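Local coordinates for farnesyltransferase, putative (Trypanosoma cruzi, PDB 3WCA), which probably catalyses the reductive head-to-head condensation of two farnesyl diphosphate molecules into squalene, the magnesium-dependent step that leads on to lanosterol, at residues A[194-199]-A[282-287]; A[200-205]-A[258-263]; A[253-258]-A[351-356]. The protein carries 1 engineered substitution. All blocks are in the same frame, centred on the assembly; numbering follows the deposited sequence.

Contact 1: residues A[194-199]-A[282-287]; sequences NHMGLF and IPQVMA. With FPS (S-[(2E,6E)-3,7,11-trimethyldodeca-2,6,10-trienyl] trihydrogen thiodiphosphate), chain E.
Gln284 reaches from helix 274-294 to the backbone of helix 191-207, where its NE2 donates a hydrogen bond of 3.1 Å to Met196 O. The N-H points almost straight at the oxygen (162°), and Met196 O lies close to the plane of the Gln284 amide. Seen from the acceptor, the approach is less regular: the donor sits above the carbonyl plane, 45° out of it. The other end of the amide meets an aromatic edge, with Gln284 OE1 3.2 Å from Phe199 CD2 and near the plane of the ring. Beside the hydrogen bond, the doubly bent side chain of Met196 lies across the glutamine, its CE 3.4 Å from Gln284 NE2 and its SD 3.6 Å from Gln284 CD. With chi1 at -172°, the Phe199 side chain is directed away from its own backbone N and over to helix 274-294, where CE2 packs 3.6 Å from Ala287 CB. Val264 of helix 261-269 touches both Met196 and Gln284. Along helix 191-207 the same turn lines the ligand pocket: Met196 CB is 3.6 Å from C15 at the tail of the farnesyl chain, and Gly197 CA is 3.7 Å from C10. The contact is thus a worked case of a polar side chain used inside an apolar helix interface. One half of the amide is satisfied by a main-chain carbonyl, while OE1 is buried without a hydrogen-bond partner, its nearest neighbour across the contact being Phe199 CD2, presumably at some energetic cost.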
# COMPACT_ATOMS: atom_id res chain seq x y z
N ASN A 194 -3.47 -9.35 4.66
CA ASN A 194 -2.70 -9.30 3.42
C ASN A 194 -3.56 -8.69 2.32
O ASN A 194 -3.07 -7.93 1.49
CB ASN A 194 -2.27 -10.71 3.01
CG ASN A 194 -1.38 -10.71 1.80
OD1 ASN A 194 -0.22 -10.30 1.87
ND2 ASN A 194 -1.92 -11.15 0.67
N HIS A 195 -4.84 -9.05 2.30
CA HIS A 195 -5.77 -8.49 1.33
C HIS A 195 -5.80 -6.96 1.50
O HIS A 195 -5.78 -6.22 0.52
CB HIS A 195 -7.17 -9.05 1.54
CG HIS A 195 -7.39 -10.40 0.93
ND1 HIS A 195 -7.42 -10.61 -0.43
CD2 HIS A 195 -7.61 -11.61 1.50
CE1 HIS A 195 -7.65 -11.89 -0.68
NE2 HIS A 195 -7.77 -12.52 0.48
N MET A 196 -5.86 -6.50 2.75
CA MET A 196 -5.90 -5.07 3.05
C MET A 196 -4.70 -4.38 2.41
O MET A 196 -4.85 -3.34 1.78
CB MET A 196 -5.89 -4.86 4.58
CG MET A 196 -7.21 -5.21 5.28
SD MET A 196 -8.38 -3.80 5.33
CE MET A 196 -7.43 -2.67 6.38
N GLY A 197 -3.51 -4.96 2.58
CA GLY A 197 -2.33 -4.38 1.99
C GLY A 197 -2.37 -4.41 0.47
O GLY A 197 -1.96 -3.44 -0.19
N LEU A 198 -2.86 -5.50 -0.10
CA LEU A 198 -2.91 -5.62 -1.55
C LEU A 198 -3.86 -4.64 -2.20
O LEU A 198 -3.56 -4.10 -3.25
CB LEU A 198 -3.28 -7.05 -1.98
CG LEU A 198 -2.07 -7.92 -2.34
CD1 LEU A 198 -1.13 -8.01 -1.16
CD2 LEU A 198 -2.53 -9.32 -2.76
N PHE A 199 -5.01 -4.39 -1.56
CA PHE A 199 -5.96 -3.45 -2.13
C PHE A 199 -5.33 -2.08 -2.25
O PHE A 199 -5.52 -1.40 -3.26
CB PHE A 199 -7.22 -3.35 -1.28
CG PHE A 199 -8.32 -2.52 -1.92
CD1 PHE A 199 -8.82 -2.87 -3.18
CD2 PHE A 199 -8.83 -1.39 -1.29
CE1 PHE A 199 -9.82 -2.11 -3.79
CE2 PHE A 199 -9.83 -0.62 -1.90
CZ PHE A 199 -10.32 -0.97 -3.14
N ILE A 282 -9.51 4.55 6.89
CA ILE A 282 -9.29 5.69 6.02
C ILE A 282 -8.53 5.40 4.73
O ILE A 282 -8.98 5.79 3.67
CB ILE A 282 -8.62 6.83 6.82
CG1 ILE A 282 -9.65 7.41 7.80
CG2 ILE A 282 -8.06 7.91 5.88
CD1 ILE A 282 -9.08 8.41 8.80
N PRO A 283 -7.38 4.72 4.81
CA PRO A 283 -6.66 4.43 3.58
C PRO A 283 -7.47 3.52 2.64
O PRO A 283 -7.42 3.67 1.42
CB PRO A 283 -5.38 3.76 4.08
CG PRO A 283 -5.19 4.40 5.46
CD PRO A 283 -6.60 4.30 5.99
N GLN A 284 -8.23 2.59 3.22
CA GLN A 284 -9.04 1.70 2.40
C GLN A 284 -10.14 2.49 1.69
O GLN A 284 -10.37 2.30 0.50
CB GLN A 284 -9.67 0.59 3.26
CG GLN A 284 -8.68 -0.36 3.95
CD GLN A 284 -7.77 -1.09 2.97
OE1 GLN A 284 -8.20 -1.45 1.87
NE2 GLN A 284 -6.53 -1.31 3.37
N VAL A 285 -10.83 3.36 2.41
CA VAL A 285 -11.89 4.14 1.78
C VAL A 285 -11.30 5.05 0.68
O VAL A 285 -11.91 5.23 -0.38
CB VAL A 285 -12.65 4.99 2.81
CG1 VAL A 285 -13.67 5.88 2.11
CG2 VAL A 285 -13.35 4.07 3.81
N MET A 286 -10.12 5.60 0.92
CA MET A 286 -9.44 6.45 -0.06
C MET A 286 -9.07 5.65 -1.32
O MET A 286 -9.14 6.15 -2.43
CB MET A 286 -8.16 7.01 0.54
CG MET A 286 -8.39 7.77 1.79
SD MET A 286 -8.28 9.49 1.43
CE MET A 286 -6.69 9.78 2.22
N ALA A 287 -8.65 4.41 -1.11
CA ALA A 287 -8.27 3.54 -2.21
C ALA A 287 -9.48 3.24 -3.08
O ALA A 287 -9.39 3.27 -4.31
CB ALA A 287 -7.66 2.24 -1.68
C1 FPS E . 2.92 3.75 -0.32
S1 FPS E . 3.72 4.98 0.81
C2 FPS E . 2.62 2.43 0.45
C3 FPS E . 1.55 1.55 0.36
C4 FPS E . 0.39 1.70 -0.59
C5 FPS E . 1.56 0.36 1.30
C6 FPS E . 1.22 0.61 2.80
C7 FPS E . 0.36 -0.55 3.26
C8 FPS E . -0.43 -0.59 4.34
C10 FPS E . -1.19 -1.91 4.57
C9 FPS E . -0.60 0.58 5.32
C11 FPS E . -2.49 -1.70 5.30
C12 FPS E . -2.92 -3.01 5.92
C13 FPS E . -3.60 -3.14 7.08
C14 FPS E . -4.05 -1.96 7.95
C15 FPS E . -3.94 -4.55 7.55
PA FPS E . 2.32 6.37 1.45
O1A FPS E . 1.09 5.64 2.05
O2A FPS E . 2.99 7.22 2.51
O3A FPS E . 1.94 7.58 0.35
PB FPS E . 1.47 7.62 -1.28
O1B FPS E . 0.29 8.61 -1.49
O2B FPS E . 2.68 8.17 -2.13
O3B FPS E . 0.95 6.20 -1.73

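Contact 2: residues A[200-205]-A[258-263]; sequences LQKTNI and LVHVPH. With FPS (S-[(2E,6E)-3,7,11-trimethyldodeca-2,6,10-trienyl] trihydrogen thiodiphosphate), chain E.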
# COMPACT_ATOMS: atom_id res chain seq x y z
N LEU A 200 -4.59 -1.66 -1.24
CA LEU A 200 -3.95 -0.35 -1.28
C LEU A 200 -2.83 -0.31 -2.32
O LEU A 200 -2.77 0.61 -3.13
CB LEU A 200 -3.36 0.04 0.09
CG LEU A 200 -4.26 0.12 1.33
CD1 LEU A 200 -3.48 0.80 2.48
CD2 LEU A 200 -5.52 0.92 1.01
N GLN A 201 -1.95 -1.30 -2.29
CA GLN A 201 -0.83 -1.32 -3.20
C GLN A 201 -1.30 -1.37 -4.65
O GLN A 201 -0.81 -0.63 -5.48
CB GLN A 201 0.11 -2.50 -2.89
CG GLN A 201 1.43 -2.49 -3.66
CD GLN A 201 2.28 -1.25 -3.39
OE1 GLN A 201 2.44 -0.83 -2.25
NE2 GLN A 201 2.84 -0.66 -4.44
N LYS A 202 -2.27 -2.23 -4.93
CA LYS A 202 -2.76 -2.36 -6.30
C LYS A 202 -3.44 -1.10 -6.83
O LYS A 202 -3.25 -0.73 -7.99
CB LYS A 202 -3.70 -3.57 -6.41
CG LYS A 202 -2.97 -4.91 -6.27
CD LYS A 202 -3.85 -6.08 -6.67
CE LYS A 202 -3.12 -7.41 -6.50
NZ LYS A 202 -3.98 -8.58 -6.87
N THR A 203 -4.21 -0.42 -5.98
CA THR A 203 -4.87 0.80 -6.43
C THR A 203 -3.80 1.83 -6.76
O THR A 203 -3.93 2.58 -7.72
CB THR A 203 -5.84 1.35 -5.36
OG1 THR A 203 -6.83 0.35 -5.07
CG2 THR A 203 -6.55 2.59 -5.87
N ASN A 204 -2.72 1.86 -5.98
CA ASN A 204 -1.68 2.83 -6.29
C ASN A 204 -0.95 2.44 -7.56
O ASN A 204 -0.66 3.29 -8.39
CB ASN A 204 -0.69 2.97 -5.13
CG ASN A 204 -1.31 3.63 -3.90
OD1 ASN A 204 -2.36 4.27 -3.98
ND2 ASN A 204 -0.65 3.50 -2.76
N ILE A 205 -0.64 1.15 -7.73
CA ILE A 205 0.06 0.70 -8.93
C ILE A 205 -0.76 1.04 -10.18
O ILE A 205 -0.21 1.44 -11.22
CB ILE A 205 0.34 -0.84 -8.86
CG1 ILE A 205 1.59 -1.08 -8.01
CG2 ILE A 205 0.54 -1.42 -10.27
CD1 ILE A 205 1.88 -2.55 -7.71
N LEU A 258 -10.47 -5.44 -7.32
CA LEU A 258 -11.76 -5.58 -6.67
C LEU A 258 -11.91 -6.89 -5.92
O LEU A 258 -12.75 -7.01 -5.03
CB LEU A 258 -12.89 -5.44 -7.70
CG LEU A 258 -13.16 -4.00 -8.11
CD1 LEU A 258 -14.21 -3.95 -9.22
CD2 LEU A 258 -13.63 -3.23 -6.88
N VAL A 259 -11.11 -7.88 -6.30
CA VAL A 259 -11.12 -9.20 -5.66
C VAL A 259 -10.91 -9.06 -4.15
O VAL A 259 -11.47 -9.81 -3.35
CB VAL A 259 -9.98 -10.12 -6.22
CG1 VAL A 259 -9.89 -11.40 -5.41
CG2 VAL A 259 -10.25 -10.47 -7.68
N HIS A 260 -10.11 -8.07 -3.76
CA HIS A 260 -9.78 -7.86 -2.36
C HIS A 260 -10.78 -7.16 -1.46
O HIS A 260 -10.70 -7.28 -0.24
CB HIS A 260 -8.46 -7.10 -2.28
CG HIS A 260 -7.37 -7.73 -3.08
ND1 HIS A 260 -6.80 -8.94 -2.74
CD2 HIS A 260 -6.78 -7.35 -4.24
CE1 HIS A 260 -5.90 -9.27 -3.65
NE2 HIS A 260 -5.87 -8.32 -4.57
N VAL A 261 -11.74 -6.47 -2.06
CA VAL A 261 -12.71 -5.69 -1.29
C VAL A 261 -13.57 -6.44 -0.28
O VAL A 261 -13.74 -5.98 0.85
CB VAL A 261 -13.59 -4.85 -2.25
CG1 VAL A 261 -14.64 -4.04 -1.49
CG2 VAL A 261 -12.69 -3.90 -3.03
N PRO A 262 -14.11 -7.61 -0.65
CA PRO A 262 -14.92 -8.32 0.34
C PRO A 262 -14.12 -8.62 1.61
O PRO A 262 -14.67 -8.61 2.71
CB PRO A 262 -15.33 -9.59 -0.39
CG PRO A 262 -15.39 -9.14 -1.83
CD PRO A 262 -14.14 -8.31 -1.95
N HIS A 263 -12.83 -8.87 1.43
CA HIS A 263 -11.90 -9.21 2.52
C HIS A 263 -11.51 -7.99 3.33
O HIS A 263 -11.22 -8.08 4.52
CB HIS A 263 -10.67 -9.89 1.93
CG HIS A 263 -10.99 -11.08 1.09
ND1 HIS A 263 -11.32 -12.31 1.63
CD2 HIS A 263 -11.09 -11.23 -0.26
CE1 HIS A 263 -11.62 -13.15 0.66
NE2 HIS A 263 -11.49 -12.52 -0.50
C1 FPS E . 2.92 3.75 -0.32
S1 FPS E . 3.72 4.98 0.81
C2 FPS E . 2.62 2.43 0.45
C3 FPS E . 1.55 1.55 0.36
C4 FPS E . 0.39 1.70 -0.59
C5 FPS E . 1.56 0.36 1.30
C6 FPS E . 1.22 0.61 2.80
C7 FPS E . 0.36 -0.55 3.26
C8 FPS E . -0.43 -0.59 4.34
C10 FPS E . -1.19 -1.91 4.57
C9 FPS E . -0.60 0.58 5.32
C11 FPS E . -2.49 -1.70 5.30
C12 FPS E . -2.92 -3.01 5.92
C13 FPS E . -3.60 -3.14 7.08
C14 FPS E . -4.05 -1.96 7.95
C15 FPS E . -3.94 -4.55 7.55
PA FPS E . 2.32 6.37 1.45
O1A FPS E . 1.09 5.64 2.05
O2A FPS E . 2.99 7.22 2.51
O3A FPS E . 1.94 7.58 0.35
PB FPS E . 1.47 7.62 -1.28
O1B FPS E . 0.29 8.61 -1.49
O2B FPS E . 2.68 8.17 -2.13
O3B FPS E . 0.95 6.20 -1.73
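Lys202 and His260 meet at about a right angle, the straight lysine chain ending at the edge of the imidazole. Lys202 NZ lies exactly in the ring plane and donates a hydrogen bond of 3.0 Å to His260 NE2, so the ring offers its nitrogen and not its pi face. The geometry is therefore not cation-pi, although the aliphatic part also comes close, with Lys202 CE 3.5 Å from His260 NE2. Beyond CG the lysine is fully extended, which carries the ammonium group well clear of helix 191-207. Two carboxylates, Asp158 OD1 and Asp256 OD2, form salt bridges with the same nitrogen and should keep it charged. His260 in turn is held at its far side by a hydrogen bond between its ND1 and His195 ND1; with NE2 accepting from the lysine, the proton of the ring would be expected on ND1. The histidine is presented by a type I turn from Leu258 to Val261, closed by Val261 N to Leu258 O at 3.2 Å, which links helix 243-258 to helix 261-269. Another side of helix 191-207 serves the ligand. Leu200 CD1 packs 3.8 Å from C8 of the farnesyl chain, Gln201 OE1 lies 3.6 Å from C3, and Asn204 ND2 approaches the methyl C4 at the diphosphate end of the pocket. Such a division, with substrate on one side and a buried polar network on another, illustrates how a pocket helix can be fixed in its bundle. The glycine, glutamine and asparagine of this helix match a signature of squalene and phytoene synthases, whose all-helical isoprenoid synthase fold surrounds the prenyl chain.

Contact 3: residues A[253-258]-A[351-356]; sequences MVADAL and EHLVND
Leu353, the residue through which helix 347-362 meets Ala255 and Leu258, also covers one face of the neighbouring His352 ring: its CG stands 3.4 Å above the ring plane, displaced toward the rim. This is packing between successive residues of one helix, and the imidazole takes no part in the contact with residues 253-258. The contact across to residues 253-258 is made by the Leu353 side chain. Its CG is anti to the carbonyl carbon (chi1 -73°), and from there CD1 extends to the opposite helix, where it rests 3.8 Å from Ala255 CB. The same methyl lies 3.4 Å from Ala255 O, so it covers the backbone as well as the small side chain of that residue. Nearer its root, Leu353 CB faces Leu258 CB at 4.1 Å; this is the nearest CA pair of the two segments, 6.3 Å between Leu258 CA and Leu353 CA. No direct hydrogen bond joins the two segments. A water takes that part instead, donating one hydrogen to Leu258 O at 2.7 Å and the other to Leu353 O at 2.8 Å. Two carbonyl oxygens, neither of which could donate to the other, are thereby tied together by one molecule. Around these residues, Arg349 and Ile350 of helix 347-362 continue the cover of Ala255, while Leu258 and Val254 lean on Leu291 of helix 274-294. The example shows how small and branched aliphatic residues, with a water between main chains, let two helices pack closely. It is a helix-helix interface of the all-alpha isoprenoid synthase fold, joining the C-terminal helix of the model to the body of the bundle away from the magnesium site.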
# COMPACT_ATOMS: atom_id res chain seq x y z
N MET A 253 -7.27 -4.44 -14.79
CA MET A 253 -6.47 -4.28 -13.59
C MET A 253 -7.40 -3.98 -12.42
O MET A 253 -7.28 -4.56 -11.34
CB MET A 253 -5.46 -3.15 -13.77
CG MET A 253 -4.35 -3.48 -14.77
SD MET A 253 -3.16 -4.74 -14.20
CE MET A 253 -2.41 -3.88 -12.82
N VAL A 254 -8.36 -3.09 -12.66
CA VAL A 254 -9.34 -2.72 -11.66
C VAL A 254 -10.07 -3.98 -11.18
O VAL A 254 -10.18 -4.23 -9.98
CB VAL A 254 -10.34 -1.70 -12.23
CG1 VAL A 254 -11.48 -1.47 -11.25
CG2 VAL A 254 -9.63 -0.39 -12.50
N ALA A 255 -10.55 -4.78 -12.13
CA ALA A 255 -11.25 -6.03 -11.81
C ALA A 255 -10.38 -6.88 -10.90
O ALA A 255 -10.86 -7.51 -9.96
CB ALA A 255 -11.58 -6.81 -13.08
N ASP A 256 -9.09 -6.90 -11.17
CA ASP A 256 -8.19 -7.69 -10.35
C ASP A 256 -8.12 -7.15 -8.91
O ASP A 256 -8.09 -7.92 -7.95
CB ASP A 256 -6.81 -7.71 -10.96
CG ASP A 256 -5.82 -8.45 -10.10
OD1 ASP A 256 -5.90 -9.69 -10.05
OD2 ASP A 256 -4.96 -7.78 -9.47
N ALA A 257 -8.13 -5.83 -8.76
CA ALA A 257 -8.06 -5.24 -7.41
C ALA A 257 -9.35 -5.42 -6.63
O ALA A 257 -9.32 -5.56 -5.41
CB ALA A 257 -7.72 -3.75 -7.51
N LEU A 258 -10.47 -5.44 -7.32
CA LEU A 258 -11.76 -5.58 -6.67
C LEU A 258 -11.91 -6.89 -5.92
O LEU A 258 -12.75 -7.01 -5.03
CB LEU A 258 -12.89 -5.44 -7.70
CG LEU A 258 -13.16 -4.00 -8.11
CD1 LEU A 258 -14.21 -3.95 -9.22
CD2 LEU A 258 -13.63 -3.23 -6.88
N GLU A 351 -19.27 -6.61 -13.00
CA GLU A 351 -20.55 -6.70 -12.33
C GLU A 351 -20.61 -7.67 -11.15
O GLU A 351 -21.10 -7.29 -10.08
CB GLU A 351 -21.66 -7.05 -13.34
CG GLU A 351 -23.04 -7.14 -12.70
CD GLU A 351 -24.17 -7.17 -13.71
OE1 GLU A 351 -25.34 -7.31 -13.28
OE2 GLU A 351 -23.89 -7.05 -14.93
N HIS A 352 -20.14 -8.90 -11.32
CA HIS A 352 -20.20 -9.84 -10.20
C HIS A 352 -19.21 -9.43 -9.11
O HIS A 352 -19.42 -9.74 -7.94
CB HIS A 352 -19.90 -11.27 -10.66
CG HIS A 352 -18.45 -11.54 -10.91
ND1 HIS A 352 -17.72 -12.44 -10.16
CD2 HIS A 352 -17.59 -11.01 -11.81
CE1 HIS A 352 -16.47 -12.45 -10.60
NE2 HIS A 352 -16.36 -11.60 -11.60
N LEU A 353 -18.15 -8.74 -9.49
CA LEU A 353 -17.17 -8.30 -8.51
C LEU A 353 -17.77 -7.17 -7.67
O LEU A 353 -17.51 -7.08 -6.47
CB LEU A 353 -15.90 -7.83 -9.20
CG LEU A 353 -15.06 -8.98 -9.77
CD1 LEU A 353 -14.00 -8.43 -10.69
CD2 LEU A 353 -14.44 -9.76 -8.63
N VAL A 354 -18.57 -6.32 -8.31
CA VAL A 354 -19.21 -5.22 -7.61
C VAL A 354 -20.25 -5.81 -6.67
O VAL A 354 -20.35 -5.40 -5.50
CB VAL A 354 -19.91 -4.24 -8.59
CG1 VAL A 354 -20.84 -3.31 -7.83
CG2 VAL A 354 -18.87 -3.41 -9.32
N ASN A 355 -21.02 -6.78 -7.16
CA ASN A 355 -22.05 -7.42 -6.35
C ASN A 355 -21.46 -8.14 -5.15
O ASN A 355 -22.05 -8.14 -4.08
CB ASN A 355 -22.88 -8.39 -7.19
CG ASN A 355 -23.82 -7.67 -8.15
OD1 ASN A 355 -24.61 -6.82 -7.73
ND2 ASN A 355 -23.74 -8.00 -9.43
N ASP A 356 -20.29 -8.77 -5.32
CA ASP A 356 -19.64 -9.44 -4.20
C ASP A 356 -19.26 -8.42 -3.14
O ASP A 356 -19.43 -8.66 -1.95
CB ASP A 356 -18.37 -10.16 -4.64
CG ASP A 356 -18.65 -11.49 -5.26
OD1 ASP A 356 -19.61 -12.15 -4.81
OD2 ASP A 356 -17.90 -11.89 -6.19
O HOH W 1 -15.26 -7.95 -5.10

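How the contacts relate
The three contacts run outward from the farnesyl pocket toward the C-terminal edge of the bundle. Contacts 1 and 2 have centres about 6 Å apart and use consecutive turns of helix 191-207, both touching the ligand; contact 3 lies about 10 Å from the centre of contact 2 and 14 Å from that of contact 1. Leu258 belongs to both contacts 2 and 3, where helix 243-258 gives way to helix 261-269. Along the chain, contact 2 is nested within the loop closed by contact 1, whereas contact 3 crosses both. Segments far apart in sequence are thereby interlocked, and the pocket helix is connected step by step to helix 347-362.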